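Local structure of diguanylate cyclase with PAS/PAC sensor (Marinobacter aquaeolei, 3H9W) at residues Ile23-Gln31 with Ala72-Ile82. The protein probably makes cyclic di-GMP from two GTP molecules as a whole enzyme, of which this chain is the N-terminal PAS sensor domain. Residues are numbered along the deposited sequence; the frame is centred on the assembly and turned at random.
Sequences IEALLGWPQ and ALHRDGHYVWI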
loop_
_atom_site.group_PDB
_atom_site.type_symbol
_atom_site.label_atom_id
_atom_site.label_comp_id
_atom_site.label_asym_id
_atom_site.label_seq_id
_atom_site.Cartn_x
_atom_site.Cartn_y
_atom_site.Cartn_z
ATOM N N ILE A 23 -12.541 2.237 6.127
ATOM C CA ILE A 23 -12.048 2.902 7.336
ATOM C C ILE A 23 -13.179 3.079 8.349
ATOM O O ILE A 23 -12.943 3.145 9.562
ATOM C CB ILE A 23 -11.422 4.290 7.011
ATOM C CG1 ILE A 23 -10.660 4.835 8.231
ATOM C CG2 ILE A 23 -12.506 5.277 6.620
ATOM C CD1 ILE A 23 -9.439 3.998 8.636
ATOM N N GLU A 24 -14.408 3.145 7.849
ATOM C CA GLU A 24 -15.571 3.322 8.713
ATOM C C GLU A 24 -15.915 2.010 9.412
ATOM O O GLU A 24 -16.188 1.983 10.618
ATOM C CB GLU A 24 -16.763 3.824 7.890
ATOM C CG GLU A 24 -17.909 4.357 8.731
ATOM C CD GLU A 24 -18.985 5.017 7.895
ATOM O OE1 GLU A 24 -18.635 5.806 6.989
ATOM O OE2 GLU A 24 -20.182 4.760 8.150
ATOM N N ALA A 25 -15.891 0.912 8.664
ATOM C CA ALA A 25 -16.192 -0.383 9.258
ATOM C C ALA A 25 -15.124 -0.731 10.291
ATOM O O ALA A 25 -15.427 -1.297 11.342
ATOM C CB ALA A 25 -16.241 -1.463 8.180
ATOM N N LEU A 26 -13.873 -0.380 9.992
ATOM C CA LEU A 26 -12.768 -0.674 10.893
ATOM C C LEU A 26 -12.705 0.226 12.130
ATOM O O LEU A 26 -12.620 -0.266 13.258
ATOM C CB LEU A 26 -11.430 -0.581 10.149
ATOM C CG LEU A 26 -10.191 -0.935 10.991
ATOM C CD1 LEU A 26 -10.272 -2.399 11.403
ATOM C CD2 LEU A 26 -8.918 -0.681 10.197
ATOM N N LEU A 27 -12.736 1.539 11.927
ATOM C CA LEU A 27 -12.634 2.471 13.056
ATOM C C LEU A 27 -13.914 3.195 13.482
ATOM O O LEU A 27 -13.890 4.011 14.410
ATOM C CB LEU A 27 -11.527 3.489 12.769
ATOM C CG LEU A 27 -10.140 2.865 12.561
ATOM C CD1 LEU A 27 -9.121 3.965 12.292
ATOM C CD2 LEU A 27 -9.738 2.065 13.794
ATOM N N GLY A 28 -15.021 2.907 12.804
ATOM C CA GLY A 28 -16.296 3.505 13.164
ATOM C C GLY A 28 -16.600 4.949 12.790
ATOM O O GLY A 28 -17.754 5.281 12.516
ATOM N N TRP A 29 -15.599 5.820 12.787
ATOM C CA TRP A 29 -15.856 7.215 12.447
ATOM C C TRP A 29 -16.392 7.284 11.021
ATOM O O TRP A 29 -16.005 6.485 10.174
ATOM C CB TRP A 29 -14.568 8.047 12.526
ATOM C CG TRP A 29 -13.732 7.829 13.760
ATOM C CD1 TRP A 29 -12.722 6.927 13.917
ATOM C CD2 TRP A 29 -13.814 8.560 14.995
ATOM N NE1 TRP A 29 -12.161 7.056 15.174
ATOM C CE2 TRP A 29 -12.815 8.050 15.853
ATOM C CE3 TRP A 29 -14.635 9.598 15.456
ATOM C CZ2 TRP A 29 -12.613 8.540 17.148
ATOM C CZ3 TRP A 29 -14.436 10.091 16.745
ATOM C CH2 TRP A 29 -13.429 9.558 17.576
ATOM N N PRO A 30 -17.302 8.233 10.741
ATOM C CA PRO A 30 -17.836 8.342 9.380
ATOM C C PRO A 30 -16.672 8.532 8.410
ATOM O O PRO A 30 -15.732 9.266 8.705
ATOM C CB PRO A 30 -18.725 9.584 9.454
ATOM C CG PRO A 30 -19.188 9.582 10.879
ATOM C CD PRO A 30 -17.930 9.222 11.637
ATOM N N GLN A 31 -16.729 7.866 7.265
ATOM C CA GLN A 31 -15.671 7.988 6.276
ATOM C C GLN A 31 -15.388 9.454 5.962
ATOM O O GLN A 31 -14.231 9.871 5.865
ATOM C CB GLN A 31 -16.060 7.241 4.997
ATOM C CG GLN A 31 -15.126 7.474 3.816
ATOM C CD GLN A 31 -15.585 6.750 2.563
ATOM O OE1 GLN A 31 -16.769 6.454 2.405
ATOM N NE2 GLN A 31 -14.649 6.472 1.660
ATOM N N ALA A 72 -4.919 2.477 16.755
ATOM C CA ALA A 72 -5.822 3.506 16.258
ATOM C C ALA A 72 -7.032 3.536 17.172
ATOM O O ALA A 72 -7.429 2.512 17.727
ATOM C CB ALA A 72 -6.259 3.183 14.818
ATOM N N LEU A 73 -7.616 4.713 17.322
ATOM C CA LEU A 73 -8.776 4.891 18.184
ATOM C C LEU A 73 -10.081 4.705 17.427
ATOM O O LEU A 73 -10.353 5.416 16.459
ATOM C CB LEU A 73 -8.743 6.295 18.800
ATOM C CG LEU A 73 -9.899 6.674 19.723
ATOM C CD1 LEU A 73 -9.906 5.756 20.942
ATOM C CD2 LEU A 73 -9.755 8.123 20.146
ATOM N N HIS A 74 -10.883 3.743 17.866
ATOM C CA HIS A 74 -12.178 3.487 17.256
ATOM C C HIS A 74 -13.122 4.533 17.844
ATOM O O HIS A 74 -12.891 5.009 18.960
ATOM C CB HIS A 74 -12.650 2.076 17.622
ATOM C CG HIS A 74 -13.906 1.657 16.929
ATOM N ND1 HIS A 74 -15.138 2.195 17.229
ATOM C CD2 HIS A 74 -14.118 0.749 15.948
ATOM C CE1 HIS A 74 -16.058 1.635 16.463
ATOM N NE2 HIS A 74 -15.465 0.755 15.677
ATOM N N ARG A 75 -14.172 4.913 17.121
ATOM C CA ARG A 75 -15.075 5.918 17.675
ATOM C C ARG A 75 -15.694 5.469 18.996
ATOM O O ARG A 75 -15.964 6.301 19.864
ATOM C CB ARG A 75 -16.192 6.292 16.678
ATOM C CG ARG A 75 -17.060 5.143 16.215
ATOM C CD ARG A 75 -18.408 5.679 15.768
ATOM N NE ARG A 75 -19.012 6.439 16.853
ATOM C CZ ARG A 75 -19.410 5.905 18.003
ATOM N NH1 ARG A 75 -19.938 6.675 18.947
ATOM N NH2 ARG A 75 -19.303 4.600 18.203
ATOM N N ASP A 76 -15.914 4.166 19.165
ATOM C CA ASP A 76 -16.516 3.693 20.412
ATOM C C ASP A 76 -15.547 3.677 21.597
ATOM O O ASP A 76 -15.903 3.251 22.696
ATOM C CB ASP A 76 -17.186 2.312 20.247
ATOM C CG ASP A 76 -16.200 1.175 20.041
ATOM O OD1 ASP A 76 -15.027 1.292 20.442
ATOM O OD2 ASP A 76 -16.621 0.137 19.482
ATOM N N GLY A 77 -14.324 4.140 21.374
ATOM C CA GLY A 77 -13.367 4.200 22.464
ATOM C C GLY A 77 -12.298 3.132 22.559
ATOM O O GLY A 77 -11.275 3.366 23.202
ATOM N N HIS A 78 -12.507 1.966 21.953
ATOM C CA HIS A 78 -11.480 0.939 22.032
ATOM C C HIS A 78 -10.411 1.156 20.965
ATOM O O HIS A 78 -10.599 1.937 20.028
ATOM C CB HIS A 78 -12.087 -0.473 21.934
ATOM C CG HIS A 78 -12.382 -0.937 20.541
ATOM N ND1 HIS A 78 -13.494 -0.530 19.834
ATOM C CD2 HIS A 78 -11.733 -1.820 19.745
ATOM C CE1 HIS A 78 -13.517 -1.144 18.662
ATOM N NE2 HIS A 78 -12.460 -1.932 18.584
ATOM N N TYR A 79 -9.286 0.467 21.120
ATOM C CA TYR A 79 -8.162 0.598 20.202
ATOM C C TYR A 79 -8.022 -0.562 19.228
ATOM O O TYR A 79 -8.273 -1.715 19.581
ATOM C CB TYR A 79 -6.873 0.748 21.010
ATOM C CG TYR A 79 -6.791 2.077 21.717
ATOM C CD1 TYR A 79 -6.614 3.248 20.995
ATOM C CD2 TYR A 79 -6.933 2.171 23.102
ATOM C CE1 TYR A 79 -6.585 4.479 21.621
ATOM C CE2 TYR A 79 -6.902 3.409 23.741
ATOM C CZ TYR A 79 -6.730 4.554 22.989
ATOM O OH TYR A 79 -6.708 5.792 23.586
ATOM N N VAL A 80 -7.615 -0.242 18.001
ATOM C CA VAL A 80 -7.409 -1.243 16.963
ATOM C C VAL A 80 -5.987 -1.094 16.419
ATOM O O VAL A 80 -5.580 -0.007 16.009
ATOM C CB VAL A 80 -8.400 -1.061 15.785
ATOM C CG1 VAL A 80 -8.154 -2.136 14.715
ATOM C CG2 VAL A 80 -9.826 -1.131 16.293
ATOM N N TRP A 81 -5.238 -2.193 16.431
ATOM C CA TRP A 81 -3.873 -2.200 15.935
ATOM C C TRP A 81 -3.849 -2.054 14.425
ATOM O O TRP A 81 -4.415 -2.876 13.700
ATOM C CB TRP A 81 -3.168 -3.496 16.325
ATOM C CG TRP A 81 -2.572 -3.442 17.690
ATOM C CD1 TRP A 81 -3.063 -4.011 18.832
ATOM C CD2 TRP A 81 -1.366 -2.767 18.064
ATOM N NE1 TRP A 81 -2.232 -3.738 19.893
ATOM C CE2 TRP A 81 -1.182 -2.974 19.451
ATOM C CE3 TRP A 81 -0.418 -2.006 17.360
ATOM C CZ2 TRP A 81 -0.089 -2.446 20.151
ATOM C CZ3 TRP A 81 0.670 -1.480 18.056
ATOM C CH2 TRP A 81 0.824 -1.706 19.439
ATOM N N ILE A 82 -3.168 -1.016 13.963
ATOM C CA ILE A 82 -3.071 -0.727 12.543
ATOM C C ILE A 82 -1.632 -0.524 12.084
ATOM O O ILE A 82 -0.777 -0.066 12.843
ATOM C CB ILE A 82 -3.904 0.545 12.205
ATOM C CG1 ILE A 82 -5.389 0.173 12.131
ATOM C CG2 ILE A 82 -3.415 1.183 10.904
ATOM C CD1 ILE A 82 -6.291 1.289 11.664
HETATM O O HOH W 1 -16.766 -0.798 13.396
#
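W29 and the backbone of L73 to R75 illustrate how one indole can join a helix end to a hairpin through its edge and its face together. At the edge, NE1 of W29 gives a nearly straight hydrogen bond to L73 O (2.8 Å, 165° at the hydrogen), with the oxygen close to the ring plane. Over one face lies R75, whose CA sits 3.7 Å from the centroid of the six-membered ring in a CH-pi contact, while R43 makes a cation-pi contact with the same side chain. A leucine in place of W29 would probably leave L73 O without this donor and take away the flat surface beneath R75. Beside the indole, R75 N donates a hydrogen bond to L27 O (2.9 Å), tying the last helical turn to the start of the H74 to G77 type I turn.

In the PAS fold, helices and loops pack on one side of a five-stranded antiparallel sheet; here helix 22-27 meets the hairpin formed by strands 66-73 and 79-90. The dense part is apolar. With CG beside its backbone N (chi1 -60°), L27 sends CD2 to A72 CB (3.8 Å) and V80 CB, and CD1 tip to tip toward I82 CD1. L26 adds CD2 against I82 CD1 at 3.6 Å.

Toward solvent the contact turns polar and partly water-mediated. There the H74 ring has L27 O over its centre, and D76 N donates a hydrogen bond to H74 ND1 (2.9 Å) in the ring plane, which holds the ring's rotation. Its NE2 shares a water with A25 O, bridging the hairpin turn and the helix. Farther out, the aliphatic part of R75 runs past G28, bringing CD to 3.3 Å from G28 O.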